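Local atomic coordinates of sugar-binding transcriptional regulator, LacI family (Enterococcus faecalis, PDB entry 3CS3), a protein that probably acts as a sugar-responsive DNA-binding transcriptional regulator, pairing a sugar-binding domain with a DNA-binding domain as in other LacI-family repressors. Residues A[8-14]-A[57-63]; A[52-56]-A[76-81]; A[80-86]-A[94-99]. The contacts are given in a common frame with arbitrary orientation. Where two conformers were deposited one is given. Residues are numbered along the deposited sequence.

Contact 1: residues A[8-14]-A[57-63]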
loop_
_atom_site.group_PDB
_atom_site.type_symbol
_atom_site.label_atom_id
_atom_site.label_comp_id
_atom_site.label_asym_id
_atom_site.label_seq_id
_atom_site.Cartn_x
_atom_site.Cartn_y
_atom_site.Cartn_z
ATOM N N THR A 8 -12.521 -14.657 -19.493
ATOM C CA THR A 8 -11.155 -14.835 -19.010
ATOM C C THR A 8 -11.108 -15.131 -17.518
ATOM O O THR A 8 -10.036 -15.445 -16.983
ATOM C CB THR A 8 -10.309 -13.565 -19.277
ATOM O OG1 THR A 8 -10.856 -12.453 -18.554
ATOM C CG2 THR A 8 -10.289 -13.227 -20.759
ATOM N N ASN A 9 -12.284 -15.062 -16.880
ATOM C CA ASN A 9 -12.456 -15.042 -15.416
ATOM C C ASN A 9 -11.484 -14.144 -14.634
ATOM O O ASN A 9 -10.988 -14.489 -13.552
ATOM C CB ASN A 9 -12.745 -16.430 -14.776
ATOM C CG ASN A 9 -11.574 -17.418 -14.840
ATOM O OD1 ASN A 9 -11.801 -18.629 -14.807
ATOM N ND2 ASN A 9 -10.340 -16.926 -14.878
ATOM N N ILE A 10 -11.245 -12.957 -15.197
ATOM C CA ILE A 10 -10.387 -11.931 -14.596
ATOM C C ILE A 10 -11.132 -10.599 -14.487
ATOM O O ILE A 10 -11.753 -10.132 -15.451
ATOM C CB ILE A 10 -9.041 -11.752 -15.366
ATOM C CG1 ILE A 10 -8.241 -13.058 -15.347
ATOM C CG2 ILE A 10 -8.171 -10.665 -14.722
ATOM C CD1 ILE A 10 -7.155 -13.149 -16.396
ATOM N N ILE A 11 -11.096 -10.011 -13.296
ATOM C CA ILE A 11 -11.638 -8.675 -13.079
ATOM C C ILE A 11 -10.478 -7.688 -12.978
ATOM O O ILE A 11 -9.525 -7.921 -12.238
ATOM C CB ILE A 11 -12.539 -8.618 -11.803
ATOM C CG1 ILE A 11 -13.701 -9.625 -11.899
ATOM C CG2 ILE A 11 -13.059 -7.198 -11.541
ATOM C CD1 ILE A 11 -14.644 -9.420 -13.096
ATOM N N GLY A 12 -10.546 -6.613 -13.758
ATOM C CA GLY A 12 -9.586 -5.515 -13.645
ATOM C C GLY A 12 -9.985 -4.562 -12.532
ATOM O O GLY A 12 -11.117 -4.094 -12.483
ATOM N N VAL A 13 -9.062 -4.286 -11.620
ATOM C CA VAL A 13 -9.338 -3.377 -10.520
ATOM C C VAL A 13 -8.492 -2.121 -10.707
ATOM O O VAL A 13 -7.267 -2.182 -10.700
ATOM C CB VAL A 13 -9.091 -4.041 -9.150
ATOM C CG1 VAL A 13 -9.343 -3.058 -8.020
ATOM C CG2 VAL A 13 -9.983 -5.276 -8.986
ATOM N N TYR A 14 -9.159 -0.989 -10.902
ATOM C CA TYR A 14 -8.471 0.259 -11.213
ATOM C C TYR A 14 -8.424 1.181 -10.003
ATOM O O TYR A 14 -9.437 1.750 -9.596
ATOM C CB TYR A 14 -9.096 0.931 -12.446
ATOM C CG TYR A 14 -8.853 0.131 -13.705
ATOM C CD1 TYR A 14 -7.719 0.355 -14.483
ATOM C CD2 TYR A 14 -9.734 -0.885 -14.095
ATOM C CE1 TYR A 14 -7.476 -0.389 -15.624
ATOM C CE2 TYR A 14 -9.498 -1.637 -15.232
ATOM C CZ TYR A 14 -8.367 -1.379 -15.994
ATOM O OH TYR A 14 -8.119 -2.116 -17.126
ATOM N N MET A 57 -9.063 -9.194 -22.561
ATOM C CA MET A 57 -8.364 -9.982 -21.543
ATOM C C MET A 57 -8.950 -9.836 -20.130
ATOM O O MET A 57 -8.503 -10.502 -19.194
ATOM C CB MET A 57 -6.868 -9.641 -21.553
ATOM C CG MET A 57 -6.033 -10.518 -22.493
ATOM S SD MET A 57 -4.718 -9.641 -23.369
ATOM C CE MET A 57 -5.645 -8.593 -24.499
ATOM N N VAL A 58 -9.956 -8.977 -19.989
ATOM C CA VAL A 58 -10.607 -8.729 -18.702
ATOM C C VAL A 58 -12.131 -8.757 -18.863
ATOM O O VAL A 58 -12.678 -8.128 -19.773
ATOM C CB VAL A 58 -10.069 -7.407 -18.050
ATOM C CG1 VAL A 58 -11.144 -6.629 -17.316
ATOM C CG2 VAL A 58 -8.903 -7.708 -17.118
ATOM N N ASP A 59 -12.804 -9.512 -17.995
ATOM C CA ASP A 59 -14.261 -9.669 -18.064
ATOM C C ASP A 59 -15.020 -8.420 -17.635
ATOM O O ASP A 59 -15.995 -8.030 -18.281
ATOM C CB ASP A 59 -14.726 -10.855 -17.209
ATOM C CG ASP A 59 -14.437 -12.202 -17.848
ATOM O OD1 ASP A 59 -13.947 -12.256 -18.999
ATOM O OD2 ASP A 59 -14.705 -13.219 -17.186
ATOM N N GLY A 60 -14.582 -7.816 -16.535
ATOM C CA GLY A 60 -15.266 -6.675 -15.940
ATOM C C GLY A 60 -14.338 -5.848 -15.071
ATOM O O GLY A 60 -13.208 -6.252 -14.808
ATOM N N ALA A 61 -14.814 -4.694 -14.614
ATOM C CA ALA A 61 -13.965 -3.785 -13.852
ATOM C C ALA A 61 -14.572 -3.341 -12.527
ATOM O O ALA A 61 -15.788 -3.171 -12.413
ATOM C CB ALA A 61 -13.571 -2.567 -14.702
ATOM N N ILE A 62 -13.705 -3.178 -11.529
ATOM C CA ILE A 62 -14.043 -2.500 -10.288
ATOM C C ILE A 62 -13.183 -1.238 -10.231
ATOM O O ILE A 62 -11.958 -1.322 -10.259
ATOM C CB ILE A 62 -13.804 -3.399 -9.051
ATOM C CG1 ILE A 62 -14.770 -4.589 -9.055
ATOM C CG2 ILE A 62 -13.961 -2.602 -7.754
ATOM C CD1 ILE A 62 -14.416 -5.671 -8.046
ATOM N N ILE A 63 -13.825 -0.073 -10.166
ATOM C CA ILE A 63 -13.118 1.209 -10.268
ATOM C C ILE A 63 -13.144 2.019 -8.968
ATOM O O ILE A 63 -14.216 2.385 -8.465
ATOM C CB ILE A 63 -13.698 2.111 -11.402
ATOM C CG1 ILE A 63 -13.981 1.314 -12.688
ATOM C CG2 ILE A 63 -12.809 3.353 -11.649
ATOM C CD1 ILE A 63 -12.793 1.059 -13.565
#
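Thr8 opens the contact just ahead of strand 10-14, where its backbone meets a carboxylate: Thr8 N donates to Asp59 OD1 at 2.8 Å, almost linearly. Asn9 N adds a weak bond to Asp59 OD2 (3.1 Å), so the acid receives two successive amides of the turn leading into the strand. Ile10 O then accepts Asp59 N at 2.8 Å, and Ile10 CG2 rests 3.9 Å from Val58 CG2; Ile10 and Met57 also pack on Phe52 of the second subunit. From here strands 10-14 and 60-63 run parallel, their axes 4.6 Å apart at closest approach and their directions 25° apart. Ile11 sends CG2 to within 4.0 Å of Ile62 CG1, on the face that helices 23-35 and 232-247 cover. Gly12 carries the regular pairing in both directions: Gly12 N binds Gly60 O and Ile62 N binds Gly12 O, each at 2.9 Å. A side chain at Gly12 would be crowded by the ring of Tyr14 and by Val58. Val13 lies beside Ile62 (Val13 CG2 to Ile62 CB, 4.3 Å), and Tyr14 N closes the ladder on Ile62 O at 2.9 Å. The Tyr14 ring lies on the other face, 3.7 Å from Ile63 CD1 at its CD2 atom and edge-to-face with Phe68. Strand 10-14 is flanked on its far edge by strand 40-45, which follows helix 23-35 in a beta-alpha-beta unit of the Rossmann-like subdomain. Backbone bonds thus set the strand register amid apolar side chains, while the charge of Asp59 is kept to the strand entrance and met by main-chain amides.

Contact 2: residues A[52-56]-A[76-81]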
loop_
_atom_site.group_PDB
_atom_site.type_symbol
_atom_site.label_atom_id
_atom_site.label_comp_id
_atom_site.label_asym_id
_atom_site.label_seq_id
_atom_site.Cartn_x
_atom_site.Cartn_y
_atom_site.Cartn_z
ATOM N N PHE A 52 -5.036 2.151 -21.624
ATOM C CA PHE A 52 -4.861 0.758 -22.025
ATOM C C PHE A 52 -5.584 -0.200 -21.095
ATOM O O PHE A 52 -4.999 -0.752 -20.157
ATOM C CB PHE A 52 -3.387 0.371 -22.174
ATOM C CG PHE A 52 -2.444 1.256 -21.427
ATOM C CD1 PHE A 52 -1.769 2.277 -22.086
ATOM C CD2 PHE A 52 -2.222 1.069 -20.071
ATOM C CE1 PHE A 52 -0.891 3.099 -21.409
ATOM C CE2 PHE A 52 -1.351 1.890 -19.388
ATOM C CZ PHE A 52 -0.676 2.906 -20.057
ATOM N N ILE A 53 -6.872 -0.370 -21.365
ATOM C CA ILE A 53 -7.666 -1.409 -20.745
ATOM C C ILE A 53 -7.577 -2.633 -21.653
ATOM O O ILE A 53 -7.995 -2.570 -22.815
ATOM C CB ILE A 53 -9.147 -0.990 -20.610
ATOM C CG1 ILE A 53 -9.275 0.359 -19.896
ATOM C CG2 ILE A 53 -9.932 -2.066 -19.882
ATOM C CD1 ILE A 53 -10.579 1.090 -20.192
ATOM N N PRO A 54 -7.007 -3.743 -21.140
ATOM C CA PRO A 54 -7.022 -5.007 -21.886
ATOM C C PRO A 54 -8.437 -5.601 -21.950
ATOM O O PRO A 54 -8.768 -6.529 -21.203
ATOM C CB PRO A 54 -6.062 -5.902 -21.092
ATOM C CG PRO A 54 -6.034 -5.326 -19.716
ATOM C CD PRO A 54 -6.300 -3.861 -19.849
ATOM N N GLU A 55 -9.254 -5.058 -22.854
ATOM C CA GLU A 55 -10.674 -5.401 -22.953
ATOM C C GLU A 55 -10.894 -6.793 -23.558
ATOM O O GLU A 55 -11.951 -7.403 -23.372
ATOM C CB GLU A 55 -11.440 -4.301 -23.712
ATOM C CG GLU A 55 -11.484 -4.424 -25.231
ATOM C CD GLU A 55 -12.843 -4.880 -25.735
ATOM O OE1 GLU A 55 -12.967 -6.050 -26.156
ATOM O OE2 GLU A 55 -13.792 -4.065 -25.701
ATOM N N LYS A 56 -9.875 -7.289 -24.260
ATOM C CA LYS A 56 -9.866 -8.645 -24.800
ATOM C C LYS A 56 -9.223 -9.623 -23.813
ATOM O O LYS A 56 -8.877 -10.747 -24.181
ATOM C CB LYS A 56 -9.110 -8.677 -26.136
ATOM C CG LYS A 56 -9.765 -7.886 -27.260
ATOM C CD LYS A 56 -8.863 -7.815 -28.486
ATOM C CE LYS A 56 -9.502 -7.005 -29.610
ATOM N NZ LYS A 56 -9.618 -5.553 -29.283
ATOM N N PHE A 76 -16.623 1.686 -22.006
ATOM C CA PHE A 76 -16.242 0.325 -21.647
ATOM C C PHE A 76 -17.477 -0.506 -21.281
ATOM O O PHE A 76 -17.496 -1.717 -21.496
ATOM C CB PHE A 76 -15.226 0.356 -20.501
ATOM C CG PHE A 76 -14.557 -0.967 -20.226
ATOM C CD1 PHE A 76 -13.881 -1.652 -21.231
ATOM C CD2 PHE A 76 -14.575 -1.512 -18.946
ATOM C CE1 PHE A 76 -13.259 -2.870 -20.966
ATOM C CE2 PHE A 76 -13.955 -2.728 -18.673
ATOM C CZ PHE A 76 -13.296 -3.407 -19.683
ATOM N N ALA A 77 -18.507 0.157 -20.756
ATOM C CA ALA A 77 -19.764 -0.498 -20.386
ATOM C C ALA A 77 -20.626 -0.855 -21.597
ATOM O O ALA A 77 -21.289 -1.900 -21.613
ATOM C CB ALA A 77 -20.553 0.365 -19.403
ATOM N N GLU A 78 -20.607 0.015 -22.607
ATOM C CA GLU A 78 -21.386 -0.172 -23.838
ATOM C C GLU A 78 -20.829 -1.275 -24.744
ATOM O O GLU A 78 -21.553 -1.818 -25.579
ATOM C CB GLU A 78 -21.500 1.146 -24.605
ATOM C CG GLU A 78 -22.442 2.155 -23.962
ATOM C CD GLU A 78 -22.083 3.598 -24.279
ATOM O OE1 GLU A 78 -21.175 3.835 -25.109
ATOM O OE2 GLU A 78 -22.712 4.504 -23.689
ATOM N N ARG A 79 -19.551 -1.610 -24.565
ATOM C CA ARG A 79 -18.924 -2.729 -25.275
ATOM C C ARG A 79 -19.105 -4.082 -24.565
ATOM O O ARG A 79 -18.329 -5.017 -24.788
ATOM C CB ARG A 79 -17.436 -2.448 -25.523
ATOM C CG ARG A 79 -17.162 -1.484 -26.668
ATOM C CD ARG A 79 -15.695 -1.508 -27.081
ATOM N NE ARG A 79 -14.824 -0.886 -26.085
ATOM C CZ ARG A 79 -14.518 0.409 -26.051
ATOM N NH1 ARG A 79 -15.006 1.243 -26.962
ATOM N NH2 ARG A 79 -13.717 0.874 -25.100
ATOM N N GLY A 80 -20.123 -4.177 -23.709
ATOM C CA GLY A 80 -20.501 -5.441 -23.077
ATOM C C GLY A 80 -19.875 -5.767 -21.730
ATOM O O GLY A 80 -20.258 -6.757 -21.098
ATOM N N HIS A 81 -18.921 -4.950 -21.285
ATOM C CA HIS A 81 -18.254 -5.183 -20.000
ATOM C C HIS A 81 -19.050 -4.623 -18.830
ATOM O O HIS A 81 -19.585 -3.515 -18.902
ATOM C CB HIS A 81 -16.851 -4.584 -19.988
ATOM C CG HIS A 81 -15.925 -5.184 -20.997
ATOM N ND1 HIS A 81 -15.747 -4.647 -22.254
ATOM C CD2 HIS A 81 -15.112 -6.264 -20.928
ATOM C CE1 HIS A 81 -14.868 -5.374 -22.919
ATOM N NE2 HIS A 81 -14.468 -6.363 -22.138
#
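Apolar contact centres on the ring of Phe76, near the end of helix 70-78. Ile53 CG2 approaches Phe76 CE1 to 3.6 Å, and Glu55 CB lies at the ring's edge, also 3.6 Å from Phe76 CE1, so the aliphatic part of an acidic side chain shares in the packing. Ile53 touches Tyr14 and Phe68 as well, and Phe76 reaches Ile83 of the next strand. Segment 52-56 belongs to the loop between strands 40-45 and 60-64, and it bends in an inverse gamma turn centred on Pro54, with a weak bond from Glu55 N to Ile53 O (2.8 Å). This turn lets Ile53 and Glu55 both direct their CA-to-CB bonds at segment 76-81, while that of Pro54 leads away. Hydrogen bonding between the segments relies on His81, whose NE2 donates to the main-chain Glu55 O at 3.0 Å; the imidazole also stacks with Phe76. Gly80, at a positive phi of 92°, makes the turn that carries the chain from the helix to His81. The charged interaction is a salt bridge of Glu55 OE2 with Arg79 NE, long at 3.4 Å and weak as a hydrogen bond.

Contact 3: residues A[80-86]-A[94-99]. With SO4 (sulfate ion), chain B; SO4 (sulfate ion), chain E.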
loop_
_atom_site.group_PDB
_atom_site.type_symbol
_atom_site.label_atom_id
_atom_site.label_comp_id
_atom_site.label_asym_id
_atom_site.label_seq_id
_atom_site.Cartn_x
_atom_site.Cartn_y
_atom_site.Cartn_z
ATOM N N GLY A 80 -20.123 -4.177 -23.709
ATOM C CA GLY A 80 -20.501 -5.441 -23.077
ATOM C C GLY A 80 -19.875 -5.767 -21.730
ATOM O O GLY A 80 -20.258 -6.757 -21.098
ATOM N N HIS A 81 -18.921 -4.950 -21.285
ATOM C CA HIS A 81 -18.254 -5.183 -20.000
ATOM C C HIS A 81 -19.050 -4.623 -18.830
ATOM O O HIS A 81 -19.585 -3.515 -18.902
ATOM C CB HIS A 81 -16.851 -4.584 -19.988
ATOM C CG HIS A 81 -15.925 -5.184 -20.997
ATOM N ND1 HIS A 81 -15.747 -4.647 -22.254
ATOM C CD2 HIS A 81 -15.112 -6.264 -20.928
ATOM C CE1 HIS A 81 -14.868 -5.374 -22.919
ATOM N NE2 HIS A 81 -14.468 -6.363 -22.138
ATOM N N SER A 82 -19.113 -5.399 -17.752
ATOM C CA SER A 82 -19.791 -4.983 -16.529
ATOM C C SER A 82 -18.844 -4.206 -15.629
ATOM O O SER A 82 -17.674 -4.558 -15.513
ATOM C CB SER A 82 -20.326 -6.205 -15.794
ATOM O OG SER A 82 -21.405 -6.760 -16.512
ATOM N N ILE A 83 -19.348 -3.150 -14.993
ATOM C CA ILE A 83 -18.515 -2.297 -14.138
ATOM C C ILE A 83 -19.160 -1.995 -12.779
ATOM O O ILE A 83 -20.337 -1.675 -12.702
ATOM C CB ILE A 83 -18.124 -0.967 -14.859
ATOM C CG1 ILE A 83 -17.334 -1.254 -16.140
ATOM C CG2 ILE A 83 -17.263 -0.090 -13.958
ATOM C CD1 ILE A 83 -17.479 -0.207 -17.189
ATOM N N VAL A 84 -18.381 -2.120 -11.709
ATOM C CA VAL A 84 -18.785 -1.606 -10.401
ATOM C C VAL A 84 -17.913 -0.400 -10.024
ATOM O O VAL A 84 -16.687 -0.486 -10.003
ATOM C CB VAL A 84 -18.759 -2.705 -9.308
ATOM C CG1 VAL A 84 -19.080 -2.122 -7.949
ATOM C CG2 VAL A 84 -19.776 -3.787 -9.639
ATOM N N VAL A 85 -18.557 0.735 -9.775
ATOM C CA VAL A 85 -17.853 1.932 -9.335
ATOM C C VAL A 85 -17.929 2.084 -7.821
ATOM O O VAL A 85 -18.964 1.819 -7.200
ATOM C CB VAL A 85 -18.341 3.225 -10.056
ATOM C CG1 VAL A 85 -17.849 3.249 -11.495
ATOM C CG2 VAL A 85 -19.849 3.355 -10.006
ATOM N N LEU A 86 -16.806 2.485 -7.238
ATOM C CA LEU A 86 -16.676 2.639 -5.799
ATOM C C LEU A 86 -16.446 4.105 -5.444
ATOM O O LEU A 86 -16.236 4.448 -4.282
ATOM C CB LEU A 86 -15.496 1.806 -5.291
ATOM C CG LEU A 86 -15.354 0.314 -5.608
ATOM C CD1 LEU A 86 -14.275 -0.265 -4.710
ATOM C CD2 LEU A 86 -16.652 -0.463 -5.422
ATOM N N ASN A 94 -25.360 -1.645 -17.071
ATOM C CA ASN A 94 -24.080 -2.361 -16.912
ATOM C C ASN A 94 -23.125 -1.790 -15.855
ATOM O O ASN A 94 -22.021 -2.301 -15.677
ATOM C CB ASN A 94 -23.350 -2.572 -18.250
ATOM C CG ASN A 94 -23.525 -3.968 -18.794
ATOM O OD1 ASN A 94 -23.591 -4.944 -18.039
ATOM N ND2 ASN A 94 -23.584 -4.075 -20.116
ATOM N N ILE A 95 -23.550 -0.738 -15.158
ATOM C CA ILE A 95 -22.761 -0.175 -14.069
ATOM C C ILE A 95 -23.549 -0.173 -12.758
ATOM O O ILE A 95 -24.730 0.159 -12.741
ATOM C CB ILE A 95 -22.205 1.243 -14.402
ATOM C CG1 ILE A 95 -21.594 1.272 -15.814
ATOM C CG2 ILE A 95 -21.147 1.656 -13.374
ATOM C CD1 ILE A 95 -21.191 2.648 -16.310
ATOM N N ARG A 96 -22.896 -0.584 -11.671
ATOM C CA ARG A 96 -23.469 -0.494 -10.329
ATOM C C ARG A 96 -22.534 0.248 -9.388
ATOM O O ARG A 96 -21.367 0.439 -9.710
ATOM C CB ARG A 96 -23.778 -1.884 -9.776
ATOM C CG ARG A 96 -24.858 -2.616 -10.546
ATOM C CD ARG A 96 -26.217 -1.896 -10.496
ATOM N NE ARG A 96 -27.233 -2.768 -11.075
ATOM C CZ ARG A 96 -27.590 -2.754 -12.356
ATOM N NH1 ARG A 96 -27.041 -1.884 -13.196
ATOM N NH2 ARG A 96 -28.501 -3.607 -12.797
ATOM N N GLN A 97 -23.049 0.652 -8.225
ATOM C CA GLN A 97 -22.284 1.437 -7.253
ATOM C C GLN A 97 -22.165 0.721 -5.925
ATOM O O GLN A 97 -23.155 0.221 -5.404
ATOM C CB GLN A 97 -22.959 2.781 -6.978
ATOM C CG GLN A 97 -23.352 3.590 -8.190
ATOM C CD GLN A 97 -24.451 4.600 -7.878
ATOM O OE1 GLN A 97 -25.014 5.210 -8.784
ATOM N NE2 GLN A 97 -24.759 4.780 -6.593
ATOM N N VAL A 98 -20.955 0.668 -5.375
ATOM C CA VAL A 98 -20.773 0.313 -3.964
ATOM C C VAL A 98 -19.980 1.438 -3.305
ATOM O O VAL A 98 -18.754 1.475 -3.373
ATOM C CB VAL A 98 -20.086 -1.067 -3.739
ATOM C CG1 VAL A 98 -20.111 -1.430 -2.256
ATOM C CG2 VAL A 98 -20.773 -2.160 -4.535
ATOM N N LEU A 99 -20.701 2.360 -2.678
ATOM C CA LEU A 99 -20.116 3.617 -2.217
ATOM C C LEU A 99 -20.038 3.708 -0.703
ATOM O O LEU A 99 -20.821 3.078 0.000
ATOM C CB LEU A 99 -20.929 4.795 -2.754
ATOM C CG LEU A 99 -21.200 4.871 -4.258
ATOM C CD1 LEU A 99 -22.014 6.108 -4.572
ATOM C CD2 LEU A 99 -19.909 4.871 -5.060
HETATM S S SO4 B . -28.396 -3.484 -16.299
HETATM O O1 SO4 B . -29.096 -3.358 -17.573
HETATM O O2 SO4 B . -27.056 -4.009 -16.542
HETATM O O3 SO4 B . -28.315 -2.171 -15.667
HETATM O O4 SO4 B . -29.121 -4.403 -15.428
HETATM S S SO4 E . -30.688 -4.549 -10.236
HETATM O O1 SO4 E . -30.167 -3.354 -9.579
HETATM O O2 SO4 E . -29.583 -5.351 -10.753
HETATM O O3 SO4 E . -31.455 -5.340 -9.279
HETATM O O4 SO4 E . -31.553 -4.141 -11.339
#
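This is a parallel beta pairing in the interior of the main sheet, where strand 82-85 lies between strands 60-64 and 95-100. The strand axes approach to 4.6 Å, and four backbone hydrogen bonds alternate along them: Ile83 N to Asn94 O (2.9 Å), Arg96 N to Ile83 O (3.0 Å), Val85 N to Arg96 O (2.8 Å) and Val98 N to Val85 O (2.9 Å). Ile83, Val85 and Ile95 share one face, with Val85 CG2 4.0 Å from Ile95 CG2; helix 70-78 covers Ile83 and Ile95. Val84 CG1 meets Val98 CG2 at 3.8 Å, and helix 232-247 packs on Val98. At the strand entrance Ser82 OG donates to Asn94 OD1 (3.2 Å). Two sulfates, probably from the crystallisation liquor, are hydrogen-bonded nearby: chain B's bridges Asn94 N (to O2, 3.0 Å) and Arg96 NH1 (to O3, 2.8 Å), chain E's takes Arg96 NH2 (to O2, 2.9 Å). The pairing thus combines a buried apolar interior with polar, sulfate-holding groups near its start.

Contacts 1 and 3 are two strand pairings of one sheet, their centres about 11 Å apart, joined by the intervening pairing of strands 60-64 and 82-85, with probable hydrogen bonds from Val84 N to Ala61 O and from Leu86 N to Ile63 O, both 2.9 Å. Contact 2 borders both, its centre about 9 Å from that of contact 1 and 12 Å from that of contact 3. It shares Gly80 and His81 with contact 3, and His81 CD2 packs 3.3 Å from Val58 O of contact 1. In this family the effector cleft lies between the two subdomains, at the carboxyl ends of the parallel strands; contact 2 and the sulfates instead sit by the amino-terminal ends.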